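Local coordinates for protein AT-less polyketide synthase (Streptomyces platensis subsp. rosaceus, PDB 4TKT) that probably extends a growing polyketide chain by decarboxylative Claisen condensation, as a ketosynthase domain of the AT-less type I synthase that makes isomigrastatin, at residues H103-A115 and T499-F511. Residues are numbered along the deposited sequence; the frame is centred on the assembly and turned at random.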
ATOM      1  N   HIS A 103       7.059   3.670  -6.319  1.00 25.13           N
ATOM      2  CA  HIS A 103       7.300   3.179  -7.667  1.00 28.36           C
ATOM      3  C   HIS A 103       6.405   1.991  -7.990  1.00 33.05           C
ATOM      4  O   HIS A 103       5.784   1.947  -9.053  1.00 36.55           O
ATOM      5  CB  HIS A 103       8.764   2.788  -7.856  1.00 29.57           C
ATOM      6  CG  HIS A 103       9.088   2.343  -9.247  1.00 33.76           C
ATOM      7  ND1 HIS A 103       9.155   3.216 -10.310  1.00 33.38           N
ATOM      8  CD2 HIS A 103       9.343   1.113  -9.753  1.00 36.09           C
ATOM      9  CE1 HIS A 103       9.447   2.546 -11.410  1.00 35.91           C
ATOM     10  NE2 HIS A 103       9.565   1.269 -11.100  1.00 38.52           N
ATOM     11  N   THR A 104       6.339   1.035  -7.067  1.00 27.00           N
ATOM     12  CA  THR A 104       5.514  -0.153  -7.263  1.00 32.77           C
ATOM     13  C   THR A 104       4.048   0.220  -7.470  1.00 29.71           C
ATOM     14  O   THR A 104       3.332  -0.458  -8.206  1.00 31.20           O
ATOM     15  CB  THR A 104       5.626  -1.127  -6.075  1.00 32.49           C
ATOM     16  OG1 THR A 104       5.386  -0.419  -4.858  1.00 61.87           O
ATOM     17  CG2 THR A 104       7.011  -1.736  -6.015  1.00 30.47           C
ATOM     18  N   THR A 105       3.610   1.304  -6.834  1.00 27.25           N
ATOM     19  CA  THR A 105       2.224   1.747  -6.960  1.00 35.19           C
ATOM     20  C   THR A 105       1.952   2.282  -8.360  1.00 33.20           C
ATOM     21  O   THR A 105       0.885   2.044  -8.928  1.00 36.15           O
ATOM     22  CB  THR A 105       1.866   2.835  -5.928  1.00 30.40           C
ATOM     23  OG1 THR A 105       2.238   2.399  -4.614  1.00 29.96           O
ATOM     24  CG2 THR A 105       0.372   3.116  -5.951  1.00 26.88           C
ATOM     25  N   LEU A 106       2.917   3.006  -8.918  1.00 29.75           N
ATOM     26  CA  LEU A 106       2.782   3.509 -10.279  1.00 29.26           C
ATOM     27  C   LEU A 106       2.749   2.354 -11.273  1.00 30.67           C
ATOM     28  O   LEU A 106       1.991   2.376 -12.241  1.00 41.98           O
ATOM     29  CB  LEU A 106       3.917   4.473 -10.621  1.00 28.87           C
ATOM     30  CG  LEU A 106       3.631   5.962 -10.410  1.00 30.14           C
ATOM     31  CD1 LEU A 106       3.429   6.295  -8.937  1.00 27.03           C
ATOM     32  CD2 LEU A 106       4.746   6.800 -11.001  1.00 28.36           C
ATOM     33  N   GLU A 107       3.570   1.341 -11.026  1.00 30.66           N
ATOM     34  CA  GLU A 107       3.628   0.193 -11.918  1.00 37.88           C
ATOM     35  C   GLU A 107       2.343  -0.622 -11.841  1.00 37.44           C
ATOM     36  O   GLU A 107       1.886  -1.159 -12.848  1.00 41.67           O
ATOM     37  CB  GLU A 107       4.840  -0.682 -11.596  1.00 38.90           C
ATOM     38  CG  GLU A 107       6.165  -0.047 -11.994  1.00 43.06           C
ATOM     39  CD  GLU A 107       7.344  -0.980 -11.805  1.00 52.61           C
ATOM     40  OE1 GLU A 107       7.412  -1.650 -10.755  1.00 55.79           O
ATOM     41  OE2 GLU A 107       8.203  -1.044 -12.710  1.00 59.92           O
ATOM     42  N   ASP A 108       1.757  -0.703 -10.650  1.00 34.86           N
ATOM     43  CA  ASP A 108       0.481  -1.387 -10.482  1.00 34.98           C
ATOM     44  C   ASP A 108      -0.620  -0.623 -11.205  1.00 33.60           C
ATOM     45  O   ASP A 108      -1.550  -1.218 -11.747  1.00 39.78           O
ATOM     46  CB  ASP A 108       0.126  -1.542  -9.002  1.00 36.57           C
ATOM     47  CG  ASP A 108      -1.089  -2.431  -8.782  1.00 47.10           C
ATOM     48  OD1 ASP A 108      -1.098  -3.568  -9.301  1.00 51.62           O
ATOM     49  OD2 ASP A 108      -2.037  -1.993  -8.096  1.00 51.72           O
ATOM     50  N   ALA A 109      -0.505   0.701 -11.211  1.00 36.33           N
ATOM     51  CA  ALA A 109      -1.479   1.554 -11.879  1.00 34.71           C
ATOM     52  C   ALA A 109      -1.301   1.521 -13.393  1.00 39.69           C
ATOM     53  O   ALA A 109      -2.205   1.892 -14.141  1.00 41.84           O
ATOM     54  CB  ALA A 109      -1.372   2.981 -11.368  1.00 32.19           C
ATOM     55  N   GLY A 110      -0.134   1.074 -13.843  1.00 37.54           N
ATOM     56  CA  GLY A 110       0.157   1.028 -15.262  1.00 36.42           C
ATOM     57  C   GLY A 110       0.564   2.389 -15.784  1.00 36.15           C
ATOM     58  O   GLY A 110       0.202   2.777 -16.893  1.00 42.23           O
ATOM     59  N   TYR A 111       1.321   3.119 -14.976  1.00 36.50           N
ATOM     60  CA  TYR A 111       1.800   4.438 -15.363  1.00 36.72           C
ATOM     61  C   TYR A 111       3.301   4.578 -15.191  1.00 38.06           C
ATOM     62  O   TYR A 111       3.858   4.198 -14.162  1.00 41.53           O
ATOM     63  CB  TYR A 111       1.103   5.526 -14.546  1.00 33.35           C
ATOM     64  CG  TYR A 111      -0.243   5.940 -15.085  1.00 34.40           C
ATOM     65  CD1 TYR A 111      -0.341   6.861 -16.120  1.00 35.38           C
ATOM     66  CD2 TYR A 111      -1.415   5.419 -14.555  1.00 34.53           C
ATOM     67  CE1 TYR A 111      -1.569   7.246 -16.614  1.00 36.46           C
ATOM     68  CE2 TYR A 111      -2.648   5.798 -15.042  1.00 35.60           C
ATOM     69  CZ  TYR A 111      -2.720   6.712 -16.073  1.00 38.16           C
ATOM     70  OH  TYR A 111      -3.947   7.091 -16.562  1.00 38.22           O
ATOM     71  N   SER A 112       3.956   5.124 -16.206  1.00 39.26           N
ATOM     72  CA  SER A 112       5.321   5.595 -16.044  1.00 34.08           C
ATOM     73  C   SER A 112       5.257   6.992 -15.440  1.00 37.46           C
ATOM     74  O   SER A 112       4.188   7.604 -15.410  1.00 35.81           O
ATOM     75  CB  SER A 112       6.064   5.610 -17.377  1.00 35.00           C
ATOM     76  OG  SER A 112       5.469   6.528 -18.278  1.00 39.60           O
ATOM     77  N   ARG A 113       6.390   7.487 -14.955  1.00 43.29           N
ATOM     78  CA  ARG A 113       6.461   8.830 -14.388  1.00 31.01           C
ATOM     79  C   ARG A 113       5.944   9.881 -15.366  1.00 32.08           C
ATOM     80  O   ARG A 113       5.072  10.681 -15.025  1.00 33.39           O
ATOM     81  CB  ARG A 113       7.897   9.161 -13.981  1.00 30.36           C
ATOM     82  CG  ARG A 113       8.204   8.902 -12.519  1.00 38.52           C
ATOM     83  CD  ARG A 113       9.430   8.026 -12.364  1.00 41.50           C
ATOM     84  NE  ARG A 113      10.533   8.483 -13.200  1.00 42.11           N
ATOM     85  CZ  ARG A 113      11.589   7.738 -13.502  1.00 53.15           C
ATOM     86  NH1 ARG A 113      11.680   6.499 -13.036  1.00 52.54           N
ATOM     87  NH2 ARG A 113      12.550   8.226 -14.276  1.00 60.21           N
ATOM     88  N   GLY A 114       6.475   9.864 -16.584  1.00 33.34           N
ATOM     89  CA  GLY A 114       6.102  10.836 -17.596  1.00 34.58           C
ATOM     90  C   GLY A 114       4.640  10.764 -17.981  1.00 47.04           C
ATOM     91  O   GLY A 114       3.975  11.790 -18.125  1.00 51.68           O
ATOM     92  N   ALA A 115       4.137   9.546 -18.143  1.00 35.73           N
ATOM     93  CA  ALA A 115       2.749   9.341 -18.527  1.00 36.65           C
ATOM     94  C   ALA A 115       1.810   9.840 -17.436  1.00 44.23           C
ATOM     95  O   ALA A 115       0.798  10.482 -17.720  1.00 54.04           O
ATOM     96  CB  ALA A 115       2.490   7.872 -18.822  1.00 37.29           C
ATOM     97  N   THR A 499       0.153  -2.691 -21.284  1.00 37.12           N
ATOM     98  CA  THR A 499       0.568  -2.314 -19.939  1.00 36.54           C
ATOM     99  C   THR A 499       2.085  -2.150 -19.846  1.00 45.13           C
ATOM    100  O   THR A 499       2.578  -1.189 -19.259  1.00 45.37           O
ATOM    101  CB  THR A 499       0.101  -3.353 -18.894  1.00 36.76           C
ATOM    102  OG1 THR A 499      -1.330  -3.458 -18.920  1.00 43.38           O
ATOM    103  CG2 THR A 499       0.538  -2.947 -17.498  1.00 36.18           C
ATOM    104  N   LEU A 500       2.821  -3.081 -20.443  1.00 36.18           N
ATOM    105  CA  LEU A 500       4.280  -3.060 -20.368  1.00 40.72           C
ATOM    106  C   LEU A 500       4.902  -1.993 -21.263  1.00 35.58           C
ATOM    107  O   LEU A 500       6.059  -1.611 -21.079  1.00 35.24           O
ATOM    108  CB  LEU A 500       4.842  -4.433 -20.728  1.00 39.85           C
ATOM    109  CG  LEU A 500       4.522  -5.521 -19.708  1.00 36.39           C
ATOM    110  CD1 LEU A 500       4.934  -6.886 -20.227  1.00 43.52           C
ATOM    111  CD2 LEU A 500       5.214  -5.212 -18.394  1.00 35.92           C
ATOM    112  N   GLN A 501       4.132  -1.510 -22.231  1.00 37.69           N
ATOM    113  CA  GLN A 501       4.621  -0.485 -23.143  1.00 37.69           C
ATOM    114  C   GLN A 501       4.491   0.910 -22.544  1.00 40.62           C
ATOM    115  O   GLN A 501       5.485   1.616 -22.371  1.00 41.56           O
ATOM    116  CB  GLN A 501       3.869  -0.551 -24.475  1.00 36.34           C
ATOM    117  CG  GLN A 501       4.314  -1.684 -25.383  1.00 36.65           C
ATOM    118  CD  GLN A 501       3.409  -1.849 -26.584  1.00 43.93           C
ATOM    119  OE1 GLN A 501       2.668  -0.935 -26.945  1.00 49.69           O
ATOM    120  NE2 GLN A 501       3.459  -3.023 -27.206  1.00 41.13           N
ATOM    121  N   VAL A 502       3.264   1.297 -22.216  1.00 44.42           N
ATOM    122  CA  VAL A 502       2.987   2.666 -21.796  1.00 47.95           C
ATOM    123  C   VAL A 502       2.994   2.811 -20.270  1.00 41.80           C
ATOM    124  O   VAL A 502       2.944   3.922 -19.741  1.00 47.51           O
ATOM    125  CB  VAL A 502       1.631   3.144 -22.369  1.00 47.96           C
ATOM    126  CG1 VAL A 502       0.479   2.497 -21.623  1.00 46.71           C
ATOM    127  CG2 VAL A 502       1.527   4.666 -22.336  1.00 55.11           C
ATOM    128  N   GLY A 503       3.086   1.688 -19.563  1.00 39.82           N
ATOM    129  CA  GLY A 503       3.039   1.706 -18.111  1.00 34.52           C
ATOM    130  C   GLY A 503       4.349   1.380 -17.418  1.00 42.13           C
ATOM    131  O   GLY A 503       4.375   1.148 -16.209  1.00 39.25           O
ATOM    132  N   ARG A 504       5.438   1.354 -18.177  1.00 34.15           N
ATOM    133  CA  ARG A 504       6.757   1.117 -17.602  1.00 33.91           C
ATOM    134  C   ARG A 504       7.776   2.111 -18.143  1.00 37.30           C
ATOM    135  O   ARG A 504       7.641   2.604 -19.265  1.00 39.65           O
ATOM    136  CB  ARG A 504       7.228  -0.311 -17.886  1.00 34.19           C
ATOM    137  CG  ARG A 504       6.382  -1.405 -17.251  1.00 34.41           C
ATOM    138  CD  ARG A 504       6.451  -1.365 -15.733  1.00 34.13           C
ATOM    139  NE  ARG A 504       5.834  -2.543 -15.127  1.00 43.93           N
ATOM    140  CZ  ARG A 504       4.540  -2.648 -14.841  1.00 43.36           C
ATOM    141  NH1 ARG A 504       3.711  -1.648 -15.112  1.00 34.50           N
ATOM    142  NH2 ARG A 504       4.071  -3.759 -14.288  1.00 44.24           N
ATOM    143  N   GLU A 505       8.791   2.403 -17.337  1.00 38.20           N
ATOM    144  CA  GLU A 505       9.886   3.271 -17.758  1.00 42.71           C
ATOM    145  C   GLU A 505      10.810   2.530 -18.716  1.00 44.54           C
ATOM    146  O   GLU A 505      11.208   1.395 -18.449  1.00 45.62           O
ATOM    147  CB  GLU A 505      10.690   3.761 -16.553  1.00 50.54           C
ATOM    148  CG  GLU A 505       9.851   4.261 -15.393  1.00 64.44           C
ATOM    149  CD  GLU A 505       9.284   5.642 -15.634  1.00 73.14           C
ATOM    150  OE1 GLU A 505       9.782   6.338 -16.546  1.00 77.46           O
ATOM    151  OE2 GLU A 505       8.343   6.029 -14.909  1.00 72.54           O
ATOM    152  N   ALA A 506      11.153   3.168 -19.828  1.00 45.22           N
ATOM    153  CA  ALA A 506      12.119   2.592 -20.755  1.00 34.29           C
ATOM    154  C   ALA A 506      13.529   2.742 -20.192  1.00 46.32           C
ATOM    155  O   ALA A 506      14.093   3.835 -20.200  1.00 48.42           O
ATOM    156  CB  ALA A 506      12.009   3.252 -22.117  1.00 34.54           C
HETATM  157  N   MSE A 507      14.096   1.644 -19.703  1.00 35.73           N
HETATM  158  CA  MSE A 507      15.392   1.696 -19.037  1.00 37.27           C
HETATM  159  C   MSE A 507      16.514   1.157 -19.925  1.00 39.59           C
HETATM  160  O   MSE A 507      16.303   0.878 -21.102  1.00 45.07           O
HETATM  161  CB  MSE A 507      15.335   0.928 -17.716  1.00 40.21           C
HETATM  162  CG  MSE A 507      14.194   1.368 -16.807  1.00 44.51           C
HETATM  163 SE   MSE A 507      14.253   0.572 -15.022  1.00 60.73          SE
HETATM  164  CE  MSE A 507      12.549   1.242 -14.330  1.00 66.56           C
ATOM    165  N   THR A 508      17.703   1.013 -19.346  1.00 37.83           N
ATOM    166  CA  THR A 508      18.915   0.706 -20.104  1.00 40.83           C
ATOM    167  C   THR A 508      18.897  -0.672 -20.764  1.00 43.99           C
ATOM    168  O   THR A 508      18.896  -0.777 -21.990  1.00 49.44           O
ATOM    169  CB  THR A 508      20.158   0.800 -19.203  1.00 42.62           C
ATOM    170  OG1 THR A 508      20.196   2.088 -18.579  1.00 56.88           O
ATOM    171  CG2 THR A 508      21.423   0.599 -20.015  1.00 36.29           C
ATOM    172  N   ALA A 509      18.899  -1.723 -19.952  1.00 42.27           N
ATOM    173  CA  ALA A 509      18.841  -3.086 -20.468  1.00 41.44           C
ATOM    174  C   ALA A 509      17.427  -3.407 -20.925  1.00 38.57           C
ATOM    175  O   ALA A 509      16.479  -3.291 -20.148  1.00 35.54           O
ATOM    176  CB  ALA A 509      19.302  -4.079 -19.414  1.00 43.79           C
ATOM    177  N   ARG A 510      17.284  -3.815 -22.183  1.00 35.97           N
ATOM    178  CA  ARG A 510      15.962  -3.970 -22.777  1.00 35.86           C
ATOM    179  C   ARG A 510      15.712  -5.347 -23.382  1.00 46.54           C
ATOM    180  O   ARG A 510      16.641  -6.057 -23.770  1.00 47.78           O
ATOM    181  CB  ARG A 510      15.748  -2.896 -23.844  1.00 38.79           C
ATOM    182  CG  ARG A 510      15.871  -1.483 -23.304  1.00 35.48           C
ATOM    183  CD  ARG A 510      15.555  -0.436 -24.356  1.00 35.48           C
ATOM    184  NE  ARG A 510      15.543   0.901 -23.773  1.00 43.61           N
ATOM    185  CZ  ARG A 510      15.213   2.006 -24.432  1.00 44.73           C
ATOM    186  NH1 ARG A 510      14.866   1.939 -25.708  1.00 35.54           N
ATOM    187  NH2 ARG A 510      15.229   3.176 -23.812  1.00 35.20           N
ATOM    188  N   PHE A 511      14.437  -5.712 -23.457  1.00 45.61           N
ATOM    189  CA  PHE A 511      14.020  -6.980 -24.037  1.00 43.69           C
ATOM    190  C   PHE A 511      12.667  -6.826 -24.722  1.00 41.04           C
ATOM    191  O   PHE A 511      11.714  -6.328 -24.125  1.00 42.95           O
ATOM    192  CB  PHE A 511      13.950  -8.069 -22.964  1.00 39.22           C
ATOM    193  CG  PHE A 511      13.438  -9.387 -23.470  1.00 37.34           C
ATOM    194  CD1 PHE A 511      14.264 -10.236 -24.188  1.00 38.55           C
ATOM    195  CD2 PHE A 511      12.133  -9.779 -23.224  1.00 39.39           C
ATOM    196  CE1 PHE A 511      13.798 -11.451 -24.654  1.00 38.26           C
ATOM    197  CE2 PHE A 511      11.658 -10.993 -23.690  1.00 45.97           C
ATOM    198  CZ  PHE A 511      12.493 -11.831 -24.405  1.00 43.32           C
TER
HETATM  199  O   HOH W   1       9.137   0.917 -14.353  1.00 45.38           O
HETATM  200  O   HOH W   2       0.071   5.090 -18.938  1.00 46.57           O
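The guanidinium of Arg504 lies between Glu107 and Leu500: Glu107 CB sits over the centre of one face, 3.8 Å above the plane, Leu500 CD2 is offset toward the rim of the opposite face, and Gly110 CA comes up at the edge. A second flat pair forms where the carboxylate of Glu505 stacks on one face of the Arg113 guanidinium, their planes 14° apart. In both pairs no guanidinium N-H is aimed at the carboxylate oxygen, which lies well out of the guanidinium plane; both salt bridges are long, 3.7 Å for Glu107 OE2 to Arg504 NE and 3.7 Å for Glu505 OE2 to Arg113 NE. Bent at chi2 (-65°), the Arg504 chain doubles back so that NH1 bonds Gly503 O, which lies in the guanidinium plane, from above the carbonyl plane (3.1 Å), and makes a weak bond to Glu107 O, in the last helical turn. Replacing Arg504 with an alanine would probably leave Glu107 OE2 without its countercharge and open a gap between Glu107 CB and Leu500. Glu107 OE1 is held by Tyr605 N, while OE2 accepts from a water that is weakly linked to Glu505 N. Arg113 N points straight at Glu505 OE2, but the 2.4 Å separation is too short to be trusted in detail; here helix 113-121 starts, and Ser112, at the N-cap, takes a weak bond from Ala115 N on its OG. Gly110, with positive phi, closes helix 93-109 in a Schellman motif; its carbonyl lies 3.3 Å from Gly503 CA, where a side chain would clash, and a second water joins Gly110 O to Val502 O. The contact thus fits the turn between helices 93-109 and 113-121 of the ketosynthase, a thiolase-type fold, against the loop leaving helix 493-502 in the KS-MAT linker region, just before strand 509-515 of its three-stranded antiparallel sheet; Arg113 also touches helix 163-173.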